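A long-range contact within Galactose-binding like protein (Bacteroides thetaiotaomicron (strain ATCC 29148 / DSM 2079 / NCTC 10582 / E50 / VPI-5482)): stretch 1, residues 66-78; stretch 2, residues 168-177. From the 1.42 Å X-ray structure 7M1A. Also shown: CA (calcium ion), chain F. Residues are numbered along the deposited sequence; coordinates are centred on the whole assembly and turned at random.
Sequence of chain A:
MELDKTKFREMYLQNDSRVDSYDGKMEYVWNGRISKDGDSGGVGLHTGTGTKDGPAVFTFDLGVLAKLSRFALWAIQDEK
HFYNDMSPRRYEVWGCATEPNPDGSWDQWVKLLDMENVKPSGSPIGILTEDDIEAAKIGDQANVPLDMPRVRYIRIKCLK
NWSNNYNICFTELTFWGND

Stretch 1 (66-78) AKLSRFALWAIQD
Stretch 2, residues 168-177: ICFTELTFWG

Strand 70-74 pairs with strand 172-176 as antiparallel neighbours: their N-to-C directions lie 172° apart, the axes approach to 4.6 Å, with phi between -161° and -116° and psi between 135° and 163°. Register follows from CA–CA distances: Arg 70 CA to Trp 176 CA 5.0 Å, Phe 71 CA to Phe 175 CA 4.7 Å, Ala 72 CA to Thr 174 CA 5.2 Å, Leu 73 CA to Leu 173 CA 4.2 Å, Trp 74 CA to Glu 172 CA 5.4 Å.

Backbone polar groups are satisfied mainly in the wide pairs. Trp 176 N donates to Arg 70 O (2.9 Å, 171°), while Trp 176 O accepts from both Ser 69 N (2.8 Å) and Arg 70 N (3.3 Å). Ala 72 N to Thr 174 O and Thr 174 N to Ala 72 O are each 2.9 Å. Trp 74 N reaches Glu 172 O at 2.9 Å, but Trp 74 O accepts a hydrogen bond from Thr 171 N (3.0 Å, 164°); Thr 171's phi/psi of -105/-32 interrupts the extended chain. Beyond this, water 1 accepts from Ile 76 N (2.9 Å) and donates to Cys 169 O (2.8 Å), bridging the stretches. Thr 171 O and Glu 172 OE1 each bind calcium at 2.3 Å, and Glu 172 (chi1 t, chi2 p) leads its carboxylate away from the partner strand. At Gly 177 an ideal CB would clash, 2.1 Å from Lys 67 O; without one, Gly 177 CA approaches Lys 67 O to 3.1 Å.

One face carries Phe 71 (t), Leu 73 (t), Leu 173 (p) and Phe 175 (m), all buried and apolar. Phe 71 CD1 lies 3.5 Å from Phe 175 CZ, the rings oblique at 56°. Leu 73 CD1 sits 3.7 Å from the Phe 170 ring centroid, over its face.

The other face holds Trp 74 and Trp 176 (both m, chi2 -99°); small Ala 72 places CB 3.7 Å from Trp 176 CZ3. Trp 74 NE1, Thr 174 OG1 and the Arg 70 guanidinium are hydrogen-bonded elsewhere in the structure. Together the stretches bury 962 Å².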

# COMPACT_ATOMS: atom_id res chain seq x y z
N ALA A 66 -10.01 -7.59 16.67
CA ALA A 66 -11.30 -7.05 17.06
C ALA A 66 -12.35 -8.15 17.04
O ALA A 66 -12.40 -8.96 16.08
CB ALA A 66 -11.78 -6.04 16.01
N LYS A 67 -13.26 -7.97 18.00
CA LYS A 67 -14.54 -8.74 17.81
C LYS A 67 -15.50 -7.87 16.98
O LYS A 67 -15.93 -6.81 17.49
CB LYS A 67 -15.20 -9.12 19.15
CG LYS A 67 -16.45 -9.97 18.98
CD LYS A 67 -16.22 -11.39 18.66
CE LYS A 67 -17.46 -12.23 18.85
NZ LYS A 67 -17.17 -13.63 18.48
N LEU A 68 -15.72 -8.22 15.71
CA LEU A 68 -16.43 -7.31 14.85
C LEU A 68 -17.93 -7.38 15.18
O LEU A 68 -18.52 -8.45 15.35
CB LEU A 68 -16.26 -7.69 13.38
CG LEU A 68 -14.83 -7.52 12.88
CD1 LEU A 68 -14.73 -7.96 11.41
CD2 LEU A 68 -14.40 -6.07 13.07
N SER A 69 -18.60 -6.22 15.04
CA SER A 69 -20.05 -6.10 15.24
C SER A 69 -20.78 -5.65 13.97
O SER A 69 -21.85 -6.20 13.65
CB SER A 69 -20.32 -5.19 16.36
OG SER A 69 -19.82 -3.89 16.10
N ARG A 70 -20.20 -4.69 13.20
CA ARG A 70 -20.89 -4.20 12.03
C ARG A 70 -19.88 -3.80 10.96
O ARG A 70 -18.68 -3.51 11.25
CB ARG A 70 -21.77 -2.98 12.42
CG ARG A 70 -22.86 -3.27 13.46
CD ARG A 70 -23.93 -2.18 13.51
NE ARG A 70 -24.95 -2.22 12.46
CZ ARG A 70 -24.92 -1.49 11.35
NH1 ARG A 70 -24.09 -0.43 11.29
NH2 ARG A 70 -25.79 -1.60 10.38
N PHE A 71 -20.40 -3.77 9.70
CA PHE A 71 -19.64 -3.41 8.52
C PHE A 71 -20.50 -2.53 7.63
O PHE A 71 -21.72 -2.79 7.51
CB PHE A 71 -19.13 -4.67 7.81
CG PHE A 71 -18.52 -4.41 6.46
CD1 PHE A 71 -17.22 -3.93 6.34
CD2 PHE A 71 -19.33 -4.51 5.32
CE1 PHE A 71 -16.71 -3.73 5.07
CE2 PHE A 71 -18.78 -4.33 4.08
CZ PHE A 71 -17.49 -3.94 3.95
N ALA A 72 -19.91 -1.52 7.03
CA ALA A 72 -20.62 -0.72 6.03
C ALA A 72 -19.70 -0.41 4.87
O ALA A 72 -18.48 -0.27 5.06
CB ALA A 72 -21.24 0.55 6.65
N LEU A 73 -20.24 -0.15 3.69
CA LEU A 73 -19.48 0.15 2.50
C LEU A 73 -20.30 1.11 1.65
O LEU A 73 -21.50 0.85 1.44
CB LEU A 73 -19.09 -1.10 1.73
CG LEU A 73 -18.21 -0.92 0.46
CD1 LEU A 73 -17.25 -2.11 0.30
CD2 LEU A 73 -19.07 -0.72 -0.81
N TRP A 74 -19.64 2.13 1.09
CA TRP A 74 -20.30 3.13 0.23
C TRP A 74 -19.66 3.08 -1.16
O TRP A 74 -18.45 3.23 -1.29
CB TRP A 74 -20.12 4.58 0.80
CG TRP A 74 -20.91 4.75 2.05
CD1 TRP A 74 -22.14 5.35 2.14
CD2 TRP A 74 -20.58 4.33 3.42
NE1 TRP A 74 -22.57 5.36 3.45
CE2 TRP A 74 -21.62 4.77 4.27
CE3 TRP A 74 -19.47 3.79 4.06
CZ2 TRP A 74 -21.64 4.60 5.65
CZ3 TRP A 74 -19.44 3.60 5.43
CH2 TRP A 74 -20.55 3.98 6.22
N ALA A 75 -20.50 3.10 -2.17
CA ALA A 75 -20.15 3.37 -3.55
C ALA A 75 -19.75 4.85 -3.72
O ALA A 75 -20.16 5.73 -2.95
CB ALA A 75 -21.33 3.01 -4.47
N ILE A 76 -18.94 5.11 -4.76
CA ILE A 76 -18.59 6.50 -5.07
C ILE A 76 -19.92 7.25 -5.36
O ILE A 76 -20.86 6.71 -5.98
CB ILE A 76 -17.65 6.51 -6.30
CG1 ILE A 76 -16.30 5.84 -5.94
CG2 ILE A 76 -17.46 7.93 -6.89
CD1 ILE A 76 -15.46 5.48 -7.18
N GLN A 77 -20.07 8.42 -4.73
CA GLN A 77 -21.41 9.02 -4.50
C GLN A 77 -21.95 9.92 -5.64
O GLN A 77 -22.22 11.14 -5.49
CB GLN A 77 -21.35 9.80 -3.18
CG GLN A 77 -21.10 8.92 -1.93
CD GLN A 77 -22.32 8.13 -1.51
OE1 GLN A 77 -22.40 6.85 -1.52
NE2 GLN A 77 -23.28 8.89 -1.04
N ASP A 78 -22.08 9.28 -6.80
CA ASP A 78 -22.68 10.01 -7.92
C ASP A 78 -23.42 9.04 -8.84
O ASP A 78 -23.30 7.80 -8.67
CB ASP A 78 -21.59 10.78 -8.68
CG ASP A 78 -20.38 9.95 -9.09
OD1 ASP A 78 -20.55 8.80 -9.44
OD2 ASP A 78 -19.26 10.49 -8.99
N ILE A 168 -13.73 -3.80 -9.12
CA ILE A 168 -14.42 -3.12 -8.04
C ILE A 168 -13.90 -1.69 -7.88
O ILE A 168 -12.70 -1.42 -7.95
CB ILE A 168 -14.33 -3.92 -6.69
CG1 ILE A 168 -15.14 -3.27 -5.57
CG2 ILE A 168 -12.86 -4.12 -6.30
CD1 ILE A 168 -15.26 -4.13 -4.33
N CYS A 169 -14.82 -0.74 -7.57
CA CYS A 169 -14.42 0.59 -7.11
C CYS A 169 -15.46 0.99 -6.03
O CYS A 169 -16.64 0.66 -6.12
CB CYS A 169 -14.41 1.59 -8.27
SG CYS A 169 -15.98 1.88 -9.13
N PHE A 170 -15.02 1.79 -5.06
CA PHE A 170 -15.90 2.32 -4.03
C PHE A 170 -15.14 3.40 -3.25
O PHE A 170 -13.90 3.55 -3.46
CB PHE A 170 -16.50 1.27 -3.09
CG PHE A 170 -15.51 0.58 -2.20
CD1 PHE A 170 -14.70 -0.45 -2.73
CD2 PHE A 170 -15.40 0.89 -0.87
CE1 PHE A 170 -13.80 -1.15 -1.91
CE2 PHE A 170 -14.48 0.19 -0.05
CZ PHE A 170 -13.68 -0.79 -0.60
N THR A 171 -15.85 4.17 -2.37
CA THR A 171 -15.24 5.33 -1.74
C THR A 171 -14.86 5.11 -0.27
O THR A 171 -13.91 5.81 0.19
CB THR A 171 -16.10 6.59 -1.88
OG1 THR A 171 -15.42 7.70 -1.27
CG2 THR A 171 -17.46 6.49 -1.20
N GLU A 172 -15.57 4.29 0.52
CA GLU A 172 -15.29 4.22 1.96
C GLU A 172 -15.87 2.92 2.49
O GLU A 172 -16.93 2.46 2.00
CB GLU A 172 -15.94 5.40 2.73
CG GLU A 172 -15.50 5.56 4.18
CD GLU A 172 -14.03 5.94 4.38
OE1 GLU A 172 -13.34 6.31 3.41
OE2 GLU A 172 -13.60 5.96 5.54
N LEU A 173 -15.22 2.36 3.52
CA LEU A 173 -15.83 1.31 4.32
C LEU A 173 -15.65 1.67 5.78
O LEU A 173 -14.82 2.53 6.11
CB LEU A 173 -15.31 -0.09 3.94
CG LEU A 173 -13.80 -0.27 3.78
CD1 LEU A 173 -13.14 -0.14 5.14
CD2 LEU A 173 -13.54 -1.63 3.14
N THR A 174 -16.44 1.03 6.67
CA THR A 174 -16.31 1.26 8.09
C THR A 174 -16.52 -0.08 8.79
O THR A 174 -17.43 -0.83 8.41
CB THR A 174 -17.35 2.27 8.60
OG1 THR A 174 -17.12 3.49 7.84
CG2 THR A 174 -17.19 2.60 10.07
N PHE A 175 -15.72 -0.33 9.84
CA PHE A 175 -15.96 -1.46 10.73
C PHE A 175 -16.27 -0.92 12.14
O PHE A 175 -15.71 0.08 12.59
CB PHE A 175 -14.75 -2.38 10.91
CG PHE A 175 -14.44 -3.18 9.68
CD1 PHE A 175 -13.73 -2.65 8.57
CD2 PHE A 175 -14.93 -4.46 9.57
CE1 PHE A 175 -13.52 -3.42 7.43
CE2 PHE A 175 -14.71 -5.21 8.41
CZ PHE A 175 -13.99 -4.72 7.32
N TRP A 176 -17.16 -1.63 12.84
CA TRP A 176 -17.42 -1.41 14.25
C TRP A 176 -17.11 -2.72 14.99
O TRP A 176 -17.31 -3.77 14.40
CB TRP A 176 -18.87 -0.91 14.50
CG TRP A 176 -19.26 0.41 13.93
CD1 TRP A 176 -19.30 1.61 14.60
CD2 TRP A 176 -19.59 0.69 12.55
NE1 TRP A 176 -19.68 2.57 13.74
CE2 TRP A 176 -19.90 2.07 12.49
CE3 TRP A 176 -19.75 -0.07 11.37
CZ2 TRP A 176 -20.40 2.68 11.35
CZ3 TRP A 176 -20.26 0.53 10.22
CH2 TRP A 176 -20.57 1.91 10.20
N GLY A 177 -16.65 -2.64 16.26
CA GLY A 177 -16.58 -3.83 17.14
C GLY A 177 -15.96 -3.59 18.49
O GLY A 177 -16.11 -2.37 18.83
CA CA F . -13.07 7.53 1.47
O HOH W 1 -18.36 2.82 -6.43
O HOH W 2 -12.86 9.27 -0.09